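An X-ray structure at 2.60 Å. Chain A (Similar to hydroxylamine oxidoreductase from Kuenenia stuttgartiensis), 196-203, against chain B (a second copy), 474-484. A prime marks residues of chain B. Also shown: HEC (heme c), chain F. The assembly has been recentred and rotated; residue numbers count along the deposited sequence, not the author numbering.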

# COMPACT_ATOMS: atom_id res chain seq x y z
N GLN A 196 -34.12 21.43 -40.49
CA GLN A 196 -33.38 22.26 -39.56
C GLN A 196 -33.29 21.63 -38.17
O GLN A 196 -33.23 22.36 -37.17
N HIS A 197 -33.30 20.30 -38.10
CA HIS A 197 -33.25 19.59 -36.83
C HIS A 197 -32.01 19.98 -36.03
O HIS A 197 -32.10 20.27 -34.83
N GLY A 198 -30.84 19.97 -36.67
CA GLY A 198 -29.62 20.35 -35.99
C GLY A 198 -29.58 21.80 -35.57
O GLY A 198 -28.85 22.14 -34.63
N CYS A 199 -30.34 22.66 -36.25
CA CYS A 199 -30.33 24.09 -35.92
C CYS A 199 -30.93 24.34 -34.54
O CYS A 199 -30.32 25.00 -33.69
N ASP A 200 -32.14 23.81 -34.30
CA ASP A 200 -32.77 23.98 -32.99
C ASP A 200 -31.97 23.29 -31.89
O ASP A 200 -31.99 23.73 -30.74
N MET A 201 -31.27 22.21 -32.23
CA MET A 201 -30.49 21.45 -31.25
C MET A 201 -29.20 22.16 -30.88
O MET A 201 -28.76 22.07 -29.73
N CYS A 202 -28.59 22.88 -31.82
CA CYS A 202 -27.32 23.56 -31.58
C CYS A 202 -27.51 24.95 -31.00
O CYS A 202 -26.64 25.42 -30.25
N HIS A 203 -28.61 25.63 -31.33
CA HIS A 203 -28.94 26.93 -30.75
C HIS A 203 -29.80 26.82 -29.50
O HIS A 203 -30.49 27.78 -29.16
N GLY B 474 -26.29 11.89 -38.76
CA GLY B 474 -26.16 12.93 -37.76
C GLY B 474 -27.43 13.11 -36.94
O GLY B 474 -27.37 13.32 -35.72
N THR B 475 -28.59 13.02 -37.59
CA THR B 475 -29.86 13.13 -36.87
C THR B 475 -30.10 11.91 -35.99
O THR B 475 -30.56 12.04 -34.85
N ALA B 476 -29.78 10.72 -36.50
CA ALA B 476 -30.05 9.50 -35.74
C ALA B 476 -29.09 9.34 -34.57
O ALA B 476 -29.47 8.75 -33.55
N HIS B 477 -27.87 9.84 -34.69
CA HIS B 477 -26.86 9.70 -33.65
C HIS B 477 -26.70 10.95 -32.80
O HIS B 477 -25.73 11.05 -32.04
N ALA B 478 -27.62 11.91 -32.92
CA ALA B 478 -27.68 13.09 -32.06
C ALA B 478 -26.42 13.95 -32.19
O ALA B 478 -25.81 14.36 -31.20
N GLN B 479 -26.03 14.23 -33.43
CA GLN B 479 -24.94 15.15 -33.74
C GLN B 479 -25.52 16.25 -34.61
O GLN B 479 -25.78 16.04 -35.80
N GLN B 480 -25.73 17.44 -34.02
CA GLN B 480 -26.45 18.50 -34.72
C GLN B 480 -25.66 19.06 -35.89
O GLN B 480 -26.26 19.46 -36.90
N ASP B 481 -24.33 19.10 -35.80
CA ASP B 481 -23.54 19.65 -36.89
C ASP B 481 -23.56 18.73 -38.11
O ASP B 481 -23.71 19.19 -39.25
N VAL B 482 -23.39 17.43 -37.88
CA VAL B 482 -23.47 16.47 -38.98
C VAL B 482 -24.86 16.47 -39.60
O VAL B 482 -25.02 16.31 -40.82
N SER B 483 -25.89 16.67 -38.77
CA SER B 483 -27.26 16.66 -39.27
C SER B 483 -27.50 17.80 -40.25
O SER B 483 -28.03 17.59 -41.35
N TRP B 484 -27.11 19.02 -39.88
CA TRP B 484 -27.39 20.18 -40.72
C TRP B 484 -26.26 20.47 -41.71
O TRP B 484 -26.50 20.55 -42.92

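Packing of the heme c-binding helix 197-202 of chain A against helix 480-484 of chain B, which run nearly antiparallel (153°) with axes 7.8 Å apart at closest approach. No direct hydrogen bond crosses between the stretches; the fit rests on apolar, aromatic and water-mediated contacts. Gln196 (chi1 m), just before the helix, points sideways and lays CG 3.7 Å from Trp484′ CZ3. His197 (t) points toward chain B, and Thr475′ CG2 sits over one face of its ring, 3.8 Å from His197 CD2, in a CH-pi contact. Gly198 lets the helices close in: its CA lies 3.6 Å from Gln480′ O in a CA-H...O contact, and a CB here would fall 2.2 Å from that same oxygen. Water 1 bridges the chains, accepting from Gly198 N (2.5 Å) and hydrogen-bonding Ser483′ OG (2.9 Å); Ser483′ (t) also places OG 2.5 Å from Thr475′ OG1. Cys199 (m) points sideways, its SG bonded to HEC CAB (1.8 Å) and also over one face of the Trp484′ (t) ring, 3.6 Å from Trp484′ CD2, so a single sulfur joins heme attachment to the interface. Asp200 (m) points away and takes no part. Met201 points toward chain B; chi1, chi2 and chi3 are all t, and its CE lies 3.9 Å from Ala478′ CB, while its CB lies 3.9 Å from Gln480′ CB. Cys202 (t) points toward chain B, with CB 3.7 Å from Gln480′ CG, and its SG makes the second heme bond, to HEC CAC (1.8 Å). Gln480′ (p) thus packs along Gly198, Met201 and Cys202. His203 (m) points away from chain B and binds HEC FE through NE2 (2.0 Å); water 2 also ligates the iron, 2.1 Å from FE. Chain B reaches this heme too: Asp481′ OD1 approaches HEC CBC to 3.1 Å, and Trp484′ CE2 lies 3.6 Å from HEC CAB.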

# COMPACT_ATOMS: atom_id res chain seq x y z
CB GLN A 196 -34.01 23.65 -39.50
CG GLN A 196 -34.19 24.27 -40.88
CD GLN A 196 -34.98 25.56 -40.84
OE1 GLN A 196 -34.57 26.57 -41.43
NE2 GLN A 196 -36.13 25.54 -40.17
CB HIS A 197 -33.27 18.08 -37.09
CG HIS A 197 -32.95 17.24 -35.89
ND1 HIS A 197 -33.93 16.75 -35.05
CD2 HIS A 197 -31.77 16.79 -35.40
CE1 HIS A 197 -33.36 16.04 -34.09
NE2 HIS A 197 -32.05 16.05 -34.27
CB CYS A 199 -31.07 24.88 -36.99
SG CYS A 199 -30.47 24.61 -38.67
CB ASP A 200 -34.19 23.43 -33.02
CG ASP A 200 -35.06 24.13 -34.04
OD1 ASP A 200 -34.51 24.79 -34.95
OD2 ASP A 200 -36.30 24.02 -33.95
CB MET A 201 -30.19 20.06 -31.81
CG MET A 201 -29.73 19.04 -30.78
SD MET A 201 -29.74 17.38 -31.47
CE MET A 201 -28.95 16.46 -30.16
CB CYS A 202 -26.52 23.65 -32.88
SG CYS A 202 -24.75 23.96 -32.68
CB HIS A 203 -29.63 27.81 -31.79
CG HIS A 203 -28.71 28.32 -32.85
ND1 HIS A 203 -28.31 29.65 -32.92
CD2 HIS A 203 -28.10 27.70 -33.89
CE1 HIS A 203 -27.51 29.81 -33.96
NE2 HIS A 203 -27.36 28.65 -34.55
CB THR B 475 -31.01 13.32 -37.86
OG1 THR B 475 -30.77 14.49 -38.65
CG2 THR B 475 -32.33 13.48 -37.12
CB ALA B 476 -29.98 8.28 -36.66
CB HIS B 477 -25.52 9.30 -34.26
CG HIS B 477 -25.48 7.90 -34.78
ND1 HIS B 477 -24.70 7.52 -35.85
CD2 HIS B 477 -26.13 6.78 -34.37
CE1 HIS B 477 -24.87 6.23 -36.08
NE2 HIS B 477 -25.73 5.76 -35.20
CB ALA B 478 -27.92 12.70 -30.60
CB GLN B 479 -23.78 14.44 -34.42
CG GLN B 479 -22.41 14.93 -33.97
CD GLN B 479 -22.24 16.43 -34.14
OE1 GLN B 479 -22.56 16.98 -35.18
NE2 GLN B 479 -21.75 17.09 -33.10
CB GLN B 480 -26.81 19.62 -33.74
CG GLN B 480 -25.67 20.10 -32.86
CD GLN B 480 -25.66 19.44 -31.50
OE1 GLN B 480 -25.64 18.21 -31.39
NE2 GLN B 480 -25.69 20.25 -30.45
CB ASP B 481 -22.11 19.91 -36.43
CG ASP B 481 -21.30 20.68 -37.46
OD1 ASP B 481 -21.63 21.86 -37.72
OD2 ASP B 481 -20.33 20.11 -38.00
CB VAL B 482 -23.07 15.06 -38.49
CG1 VAL B 482 -23.12 14.06 -39.64
CG2 VAL B 482 -21.68 15.09 -37.87
CB SER B 483 -28.24 16.74 -38.10
OG SER B 483 -29.58 16.69 -38.55
CB TRP B 484 -27.65 21.42 -39.86
CG TRP B 484 -27.73 22.66 -40.68
CD1 TRP B 484 -26.74 23.58 -40.88
CD2 TRP B 484 -28.84 23.10 -41.46
NE1 TRP B 484 -27.17 24.57 -41.72
CE2 TRP B 484 -28.47 24.30 -42.09
CE3 TRP B 484 -30.13 22.60 -41.68
CZ2 TRP B 484 -29.33 25.01 -42.92
CZ3 TRP B 484 -30.99 23.31 -42.51
CH2 TRP B 484 -30.58 24.50 -43.12
FE HEC F . -26.16 28.92 -36.12
CHA HEC F . -24.04 31.56 -35.97
CHB HEC F . -28.58 30.74 -37.49
CHC HEC F . -27.71 25.99 -37.28
CHD HEC F . -24.14 27.00 -34.19
NA HEC F . -26.28 30.82 -36.62
C1A HEC F . -25.29 31.77 -36.52
C2A HEC F . -25.81 33.00 -37.09
C3A HEC F . -27.06 32.77 -37.50
C4A HEC F . -27.39 31.39 -37.22
CMA HEC F . -28.00 33.80 -38.17
CAA HEC F . -25.08 34.36 -37.21
CBA HEC F . -24.69 34.87 -35.83
CGA HEC F . -25.81 35.72 -35.28
O1A HEC F . -26.24 35.43 -34.13
O2A HEC F . -26.27 36.66 -35.98
NB HEC F . -27.89 28.43 -37.14
C1B HEC F . -28.67 29.39 -37.74
C2B HEC F . -29.57 28.74 -38.68
C3B HEC F . -29.33 27.41 -38.62
C4B HEC F . -28.27 27.20 -37.65
CMB HEC F . -30.58 29.56 -39.51
CAB HEC F . -29.97 26.19 -39.37
CBB HEC F . -31.37 26.40 -39.99
NC HEC F . -26.00 26.86 -35.77
C1C HEC F . -26.66 25.83 -36.40
C2C HEC F . -26.00 24.58 -36.07
C3C HEC F . -25.08 24.85 -35.12
C4C HEC F . -25.02 26.30 -34.97
CMC HEC F . -26.53 23.18 -36.46
CAC HEC F . -24.16 23.85 -34.38
CBC HEC F . -23.24 23.10 -35.37
ND HEC F . -24.34 29.24 -35.22
C1D HEC F . -23.70 28.29 -34.43
C2D HEC F . -22.48 28.87 -33.91
C3D HEC F . -22.45 30.31 -34.47
C4D HEC F . -23.64 30.44 -35.27
CMD HEC F . -21.46 28.18 -32.99
CAD HEC F . -21.38 31.40 -34.25
CBD HEC F . -19.98 30.88 -34.57
CGD HEC F . -18.98 31.97 -34.33
O1D HEC F . -19.42 33.13 -34.14
O2D HEC F . -17.76 31.69 -34.33
O HOH W 1 -30.53 19.41 -39.07
O HOH W 2 -24.89 28.48 -37.75